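Local coordinates for protein piwi (Drosophila melanogaster, PDB 6KR6) that binds piRNAs, guide RNAs of 24 to 30 nucleotides derived largely from transposons, and acts with them to repress transposable elements, at residues D496-V510 with R529-T541. Residues are numbered along the deposited sequence; the frame is centred on the assembly and turned at random.
Sequences DDCVRSDPKLILCLV and RAVPTQVVTLKTT. With HG (mercury (II) ion), chain H; nucleotides of chain B.
The side chains of L507 and Q534 run alongside each other in the same direction, with L507 CG 4.0 Å from Q534 CG, while L507 CD2 reaches V536 CG2, two residues further along and on the same face. L509, its CG anti to the backbone N (chi1 -162°), brings CD1 against both V536 CG1 and T541 CG2. V510 and V535 meet on the other side of the sheet through their CG1 methyls, 3.7 Å apart; I506 lies on that side too, and its CG1 and CD1 pack crosswise against V531 CG1. Between these two layers of side chains, strands 506-510 and 533-537 run parallel, joined by a ladder of backbone hydrogen bonds in which C508 N reaches Q534 O at 2.7 Å and V510 N points almost straight at V536 O (176° at the hydrogen). With helix 515-528 between them they form a beta-alpha-beta unit of a four-stranded parallel sheet, the core of the Rossmann-like MID domain of Argonaute proteins, and 533-537 is an outermost strand. The guide RNA lies along this strand: Q534 NE2 makes a weak 2.8 Å bond to OP3 of U1 of chain B, T537 OG1 donates to O3' of that nucleotide, and T537 N binds OP2 of A2 of chain B at 2.6 Å. Q534 also touches Q556 of helix 546-560, which with L810 binds a zinc ion here, where a magnesium ion is inferred from relatives. Where 529-541 begins, the R529 chain is bent at chi2 and chi3, and NH1 forms a salt bridge with D496 OD1, the carboxylate near the guanidinium plane and turned 25° from it, although the hydrogen bond is weak. V499 CG1 lies over one guanidinium face, off-centre toward the rim, and V499 CG2 meets V531 CG2 at 4.0 Å.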
loop_
_atom_site.group_PDB
_atom_site.type_symbol
_atom_site.label_atom_id
_atom_site.label_comp_id
_atom_site.label_asym_id
_atom_site.label_seq_id
_atom_site.Cartn_x
_atom_site.Cartn_y
_atom_site.Cartn_z
ATOM N N ASP A 496 13.612 -18.665 31.176
ATOM C CA ASP A 496 12.894 -19.832 31.676
ATOM C C ASP A 496 13.080 -20.009 33.178
ATOM O O ASP A 496 12.163 -20.480 33.862
ATOM C CB ASP A 496 13.337 -21.090 30.929
ATOM C CG ASP A 496 12.567 -21.300 29.640
ATOM O OD1 ASP A 496 11.332 -21.117 29.647
ATOM O OD2 ASP A 496 13.197 -21.644 28.618
ATOM N N ASP A 497 14.245 -19.637 33.711
ATOM C CA ASP A 497 14.445 -19.699 35.152
ATOM C C ASP A 497 13.741 -18.556 35.874
ATOM O O ASP A 497 13.414 -18.687 37.058
ATOM C CB ASP A 497 15.938 -19.678 35.479
ATOM N N CYS A 498 13.496 -17.442 35.184
ATOM C CA CYS A 498 12.900 -16.283 35.833
ATOM C C CYS A 498 11.376 -16.359 35.842
ATOM O O CYS A 498 10.738 -15.900 36.797
ATOM C CB CYS A 498 13.371 -15.003 35.139
ATOM S SG CYS A 498 12.101 -13.743 34.943
ATOM N N VAL A 499 10.779 -16.924 34.786
ATOM C CA VAL A 499 9.320 -16.976 34.684
ATOM C C VAL A 499 8.706 -17.688 35.886
ATOM O O VAL A 499 7.565 -17.399 36.269
ATOM C CB VAL A 499 8.911 -17.636 33.348
ATOM C CG1 VAL A 499 7.433 -17.986 33.334
ATOM C CG2 VAL A 499 9.226 -16.709 32.184
ATOM N N ARG A 500 9.465 -18.584 36.529
ATOM C CA ARG A 500 8.947 -19.328 37.674
ATOM C C ARG A 500 8.429 -18.408 38.775
ATOM O O ARG A 500 7.532 -18.798 39.531
ATOM C CB ARG A 500 10.029 -20.253 38.229
ATOM N N SER A 501 8.966 -17.193 38.883
ATOM C CA SER A 501 8.497 -16.238 39.880
ATOM C C SER A 501 7.278 -15.449 39.421
ATOM O O SER A 501 6.803 -14.588 40.172
ATOM C CB SER A 501 9.623 -15.269 40.254
ATOM O OG SER A 501 9.974 -14.444 39.158
ATOM N N ASP A 502 6.768 -15.717 38.216
ATOM C CA ASP A 502 5.605 -15.049 37.639
ATOM C C ASP A 502 5.793 -13.538 37.590
ATOM O O ASP A 502 5.213 -12.813 38.410
ATOM C CB ASP A 502 4.340 -15.396 38.423
ATOM C CG ASP A 502 3.985 -16.862 38.330
ATOM O OD1 ASP A 502 4.865 -17.671 37.970
ATOM O OD2 ASP A 502 2.819 -17.204 38.605
ATOM N N PRO A 503 6.584 -13.024 36.651
ATOM C CA PRO A 503 6.771 -11.576 36.542
ATOM C C PRO A 503 5.764 -10.928 35.605
ATOM O O PRO A 503 5.317 -11.513 34.617
ATOM C CB PRO A 503 8.192 -11.467 35.975
ATOM C CG PRO A 503 8.306 -12.670 35.092
ATOM C CD PRO A 503 7.472 -13.762 35.735
ATOM N N LYS A 504 5.410 -9.685 35.938
ATOM C CA LYS A 504 4.507 -8.927 35.079
ATOM C C LYS A 504 5.176 -8.544 33.765
ATOM O O LYS A 504 4.488 -8.325 32.762
ATOM C CB LYS A 504 4.010 -7.668 35.793
ATOM C CG LYS A 504 3.176 -7.908 37.037
ATOM C CD LYS A 504 2.369 -6.658 37.372
ATOM C CE LYS A 504 2.523 -6.243 38.828
ATOM N NZ LYS A 504 1.857 -7.193 39.758
ATOM N N LEU A 505 6.504 -8.457 33.750
ATOM C CA LEU A 505 7.225 -7.981 32.580
ATOM C C LEU A 505 8.681 -8.405 32.698
ATOM O O LEU A 505 9.179 -8.680 33.793
ATOM C CB LEU A 505 7.102 -6.459 32.441
ATOM C CG LEU A 505 7.594 -5.800 31.153
ATOM C CD1 LEU A 505 6.603 -4.747 30.701
ATOM C CD2 LEU A 505 8.970 -5.191 31.363
ATOM N N ILE A 506 9.356 -8.468 31.551
ATOM C CA ILE A 506 10.764 -8.846 31.482
ATOM C C ILE A 506 11.462 -7.918 30.498
ATOM O O ILE A 506 11.146 -7.926 29.303
ATOM C CB ILE A 506 10.953 -10.313 31.059
ATOM C CG1 ILE A 506 10.433 -11.255 32.147
ATOM C CG2 ILE A 506 12.413 -10.599 30.760
ATOM C CD1 ILE A 506 10.540 -12.720 31.788
ATOM N N LEU A 507 12.403 -7.119 30.991
ATOM C CA LEU A 507 13.208 -6.246 30.149
ATOM C C LEU A 507 14.564 -6.898 29.913
ATOM O O LEU A 507 15.204 -7.368 30.860
ATOM C CB LEU A 507 13.378 -4.867 30.790
ATOM C CG LEU A 507 13.826 -3.717 29.884
ATOM C CD1 LEU A 507 13.318 -2.399 30.440
ATOM C CD2 LEU A 507 15.340 -3.674 29.732
ATOM N N CYS A 508 14.998 -6.922 28.656
ATOM C CA CYS A 508 16.243 -7.573 28.263
ATOM C C CYS A 508 17.142 -6.563 27.565
ATOM O O CYS A 508 16.772 -6.013 26.522
ATOM C CB CYS A 508 15.973 -8.771 27.351
ATOM S SG CYS A 508 15.136 -10.148 28.165
ATOM N N LEU A 509 18.319 -6.328 28.138
ATOM C CA LEU A 509 19.314 -5.444 27.546
ATOM C C LEU A 509 20.177 -6.256 26.587
ATOM O O LEU A 509 20.774 -7.263 26.983
ATOM C CB LEU A 509 20.168 -4.792 28.633
ATOM C CG LEU A 509 20.954 -3.536 28.248
ATOM C CD1 LEU A 509 20.007 -2.443 27.782
ATOM C CD2 LEU A 509 21.803 -3.051 29.414
ATOM N N VAL A 510 20.239 -5.824 25.331
ATOM C CA VAL A 510 20.946 -6.577 24.297
ATOM C C VAL A 510 22.179 -5.799 23.856
ATOM O O VAL A 510 22.228 -4.571 24.023
ATOM C CB VAL A 510 20.029 -6.881 23.103
ATOM C CG1 VAL A 510 18.753 -7.558 23.575
ATOM C CG2 VAL A 510 19.716 -5.610 22.332
ATOM N N ARG A 529 5.782 -19.176 26.480
ATOM C CA ARG A 529 5.252 -18.669 27.734
ATOM C C ARG A 529 4.312 -17.499 27.440
ATOM O O ARG A 529 3.973 -17.224 26.284
ATOM C CB ARG A 529 6.396 -18.277 28.672
ATOM C CG ARG A 529 7.558 -19.266 28.691
ATOM C CD ARG A 529 7.100 -20.680 29.027
ATOM N NE ARG A 529 6.671 -20.812 30.415
ATOM C CZ ARG A 529 7.465 -21.209 31.405
ATOM N NH1 ARG A 529 8.731 -21.517 31.158
ATOM N NH2 ARG A 529 6.992 -21.299 32.640
ATOM N N ALA A 530 3.883 -16.806 28.496
ATOM C CA ALA A 530 2.939 -15.697 28.363
ATOM C C ALA A 530 3.377 -14.528 29.249
ATOM O O ALA A 530 2.701 -14.131 30.194
ATOM C CB ALA A 530 1.520 -16.149 28.706
ATOM N N VAL A 531 4.536 -13.952 28.926
ATOM C CA VAL A 531 5.104 -12.846 29.680
ATOM C C VAL A 531 5.425 -11.710 28.718
ATOM O O VAL A 531 6.222 -11.893 27.793
ATOM C CB VAL A 531 6.369 -13.255 30.457
ATOM C CG1 VAL A 531 6.940 -12.060 31.206
ATOM C CG2 VAL A 531 6.062 -14.396 31.417
ATOM N N PRO A 532 4.833 -10.526 28.879
ATOM C CA PRO A 532 5.216 -9.393 28.027
ATOM C C PRO A 532 6.648 -8.960 28.304
ATOM O O PRO A 532 7.083 -8.884 29.455
ATOM C CB PRO A 532 4.209 -8.301 28.411
ATOM C CG PRO A 532 3.721 -8.686 29.762
ATOM C CD PRO A 532 3.746 -10.183 29.811
ATOM N N THR A 533 7.386 -8.686 27.230
ATOM C CA THR A 533 8.811 -8.411 27.323
ATOM C C THR A 533 9.145 -7.083 26.656
ATOM O O THR A 533 8.398 -6.574 25.817
ATOM C CB THR A 533 9.647 -9.530 26.683
ATOM O OG1 THR A 533 9.380 -9.585 25.276
ATOM C CG2 THR A 533 9.315 -10.875 27.314
ATOM N N GLN A 534 10.295 -6.532 27.041
ATOM C CA GLN A 534 10.803 -5.282 26.492
ATOM C C GLN A 534 12.279 -5.447 26.165
ATOM O O GLN A 534 13.046 -5.956 26.987
ATOM C CB GLN A 534 10.605 -4.123 27.474
ATOM C CG GLN A 534 11.210 -2.816 26.999
ATOM C CD GLN A 534 10.662 -2.380 25.657
ATOM O OE1 GLN A 534 9.449 -2.278 25.472
ATOM N NE2 GLN A 534 11.555 -2.125 24.708
ATOM N N VAL A 535 12.673 -5.017 24.969
ATOM C CA VAL A 535 14.047 -5.131 24.499
ATOM C C VAL A 535 14.613 -3.731 24.310
ATOM O O VAL A 535 13.942 -2.851 23.761
ATOM C CB VAL A 535 14.127 -5.940 23.187
ATOM C CG1 VAL A 535 15.554 -5.986 22.670
ATOM C CG2 VAL A 535 13.591 -7.346 23.401
ATOM N N VAL A 536 15.844 -3.525 24.774
ATOM C CA VAL A 536 16.530 -2.242 24.669
ATOM C C VAL A 536 17.904 -2.488 24.061
ATOM O O VAL A 536 18.715 -3.229 24.631
ATOM C CB VAL A 536 16.663 -1.544 26.032
ATOM C CG1 VAL A 536 17.476 -0.266 25.896
ATOM C CG2 VAL A 536 15.289 -1.247 26.616
ATOM N N THR A 537 18.164 -1.872 22.908
ATOM C CA THR A 537 19.473 -1.982 22.278
ATOM C C THR A 537 20.514 -1.242 23.109
ATOM O O THR A 537 20.221 -0.215 23.725
ATOM C CB THR A 537 19.430 -1.420 20.855
ATOM O OG1 THR A 537 18.310 -1.975 20.157
ATOM C CG2 THR A 537 20.704 -1.763 20.096
ATOM N N LEU A 538 21.737 -1.780 23.131
ATOM C CA LEU A 538 22.789 -1.194 23.958
ATOM C C LEU A 538 23.074 0.249 23.561
ATOM O O LEU A 538 23.351 1.092 24.424
ATOM C CB LEU A 538 24.063 -2.033 23.863
ATOM C CG LEU A 538 25.218 -1.586 24.761
ATOM C CD1 LEU A 538 24.799 -1.643 26.222
ATOM C CD2 LEU A 538 26.448 -2.442 24.513
ATOM N N LYS A 539 23.007 0.555 22.262
ATOM C CA LYS A 539 23.219 1.923 21.799
ATOM C C LYS A 539 22.217 2.899 22.402
ATOM O O LYS A 539 22.509 4.096 22.490
ATOM C CB LYS A 539 23.140 1.976 20.274
ATOM N N THR A 540 21.053 2.410 22.831
ATOM C CA THR A 540 20.048 3.289 23.420
ATOM C C THR A 540 20.495 3.806 24.783
ATOM O O THR A 540 20.225 4.961 25.130
ATOM C CB THR A 540 18.714 2.547 23.535
ATOM O OG1 THR A 540 18.270 2.152 22.232
ATOM C CG2 THR A 540 17.657 3.426 24.183
ATOM N N THR A 541 21.177 2.969 25.568
ATOM C CA THR A 541 21.596 3.392 26.902
ATOM C C THR A 541 22.620 4.518 26.834
ATOM O O THR A 541 22.595 5.439 27.658
ATOM C CB THR A 541 22.159 2.204 27.683
ATOM O OG1 THR A 541 23.257 1.632 26.962
ATOM C CG2 THR A 541 21.088 1.144 27.886
HETATM HG HG HG H . 11.172 -12.765 37.338
ATOM O OP3 U B 1 10.011 -3.037 22.589
ATOM P P U B 1 10.322 -4.251 21.806
ATOM O OP1 U B 1 10.102 -5.430 22.678
ATOM O OP2 U B 1 9.567 -4.156 20.534
ATOM O "O5'" U B 1 11.873 -4.225 21.444
ATOM C "C5'" U B 1 12.392 -3.290 20.503
ATOM C "C4'" U B 1 13.894 -3.193 20.588
ATOM O "O4'" U B 1 14.491 -4.344 19.928
ATOM C "C3'" U B 1 14.512 -1.957 19.935
ATOM O "O3'" U B 1 15.619 -1.511 20.716
ATOM C "C2'" U B 1 15.011 -2.488 18.594
ATOM O "O2'" U B 1 16.083 -1.756 18.037
ATOM C "C1'" U B 1 15.428 -3.908 18.963
ATOM N N1 U B 1 15.406 -4.845 17.829
ATOM C C2 U B 1 16.418 -5.782 17.752
ATOM O O2 U B 1 17.299 -5.871 18.590
ATOM N N3 U B 1 16.352 -6.623 16.667
ATOM C C4 U B 1 15.405 -6.616 15.665
ATOM O O4 U B 1 15.483 -7.439 14.751
ATOM C C5 U B 1 14.397 -5.609 15.811
ATOM C C6 U B 1 14.435 -4.778 16.859
ATOM P P A B 2 15.954 0.056 20.819
ATOM O OP1 A B 2 16.226 0.538 19.440
ATOM O OP2 A B 2 16.959 0.258 21.893
ATOM O "O5'" A B 2 14.588 0.724 21.293
ATOM C "C5'" A B 2 13.930 0.324 22.487
ATOM C "C4'" A B 2 12.794 1.263 22.794
ATOM O "O4'" A B 2 13.345 2.512 23.278
ATOM C "C3'" A B 2 11.942 1.651 21.590
ATOM O "O3'" A B 2 10.872 0.744 21.372
ATOM C "C2'" A B 2 11.473 3.061 21.924
ATOM O "O2'" A B 2 10.340 3.021 22.776
ATOM C "C1'" A B 2 12.655 3.604 22.723
ATOM N N9 A B 2 13.616 4.372 21.908
ATOM C C8 A B 2 14.916 4.019 21.644
ATOM N N7 A B 2 15.565 4.891 20.914
ATOM C C5 A B 2 14.633 5.894 20.692
ATOM C C6 A B 2 14.705 7.105 19.983
ATOM N N6 A B 2 15.799 7.524 19.345
ATOM N N1 A B 2 13.599 7.880 19.952
ATOM C C2 A B 2 12.503 7.458 20.594
ATOM N N3 A B 2 12.312 6.341 21.293
ATOM C C4 A B 2 13.429 5.593 21.305
#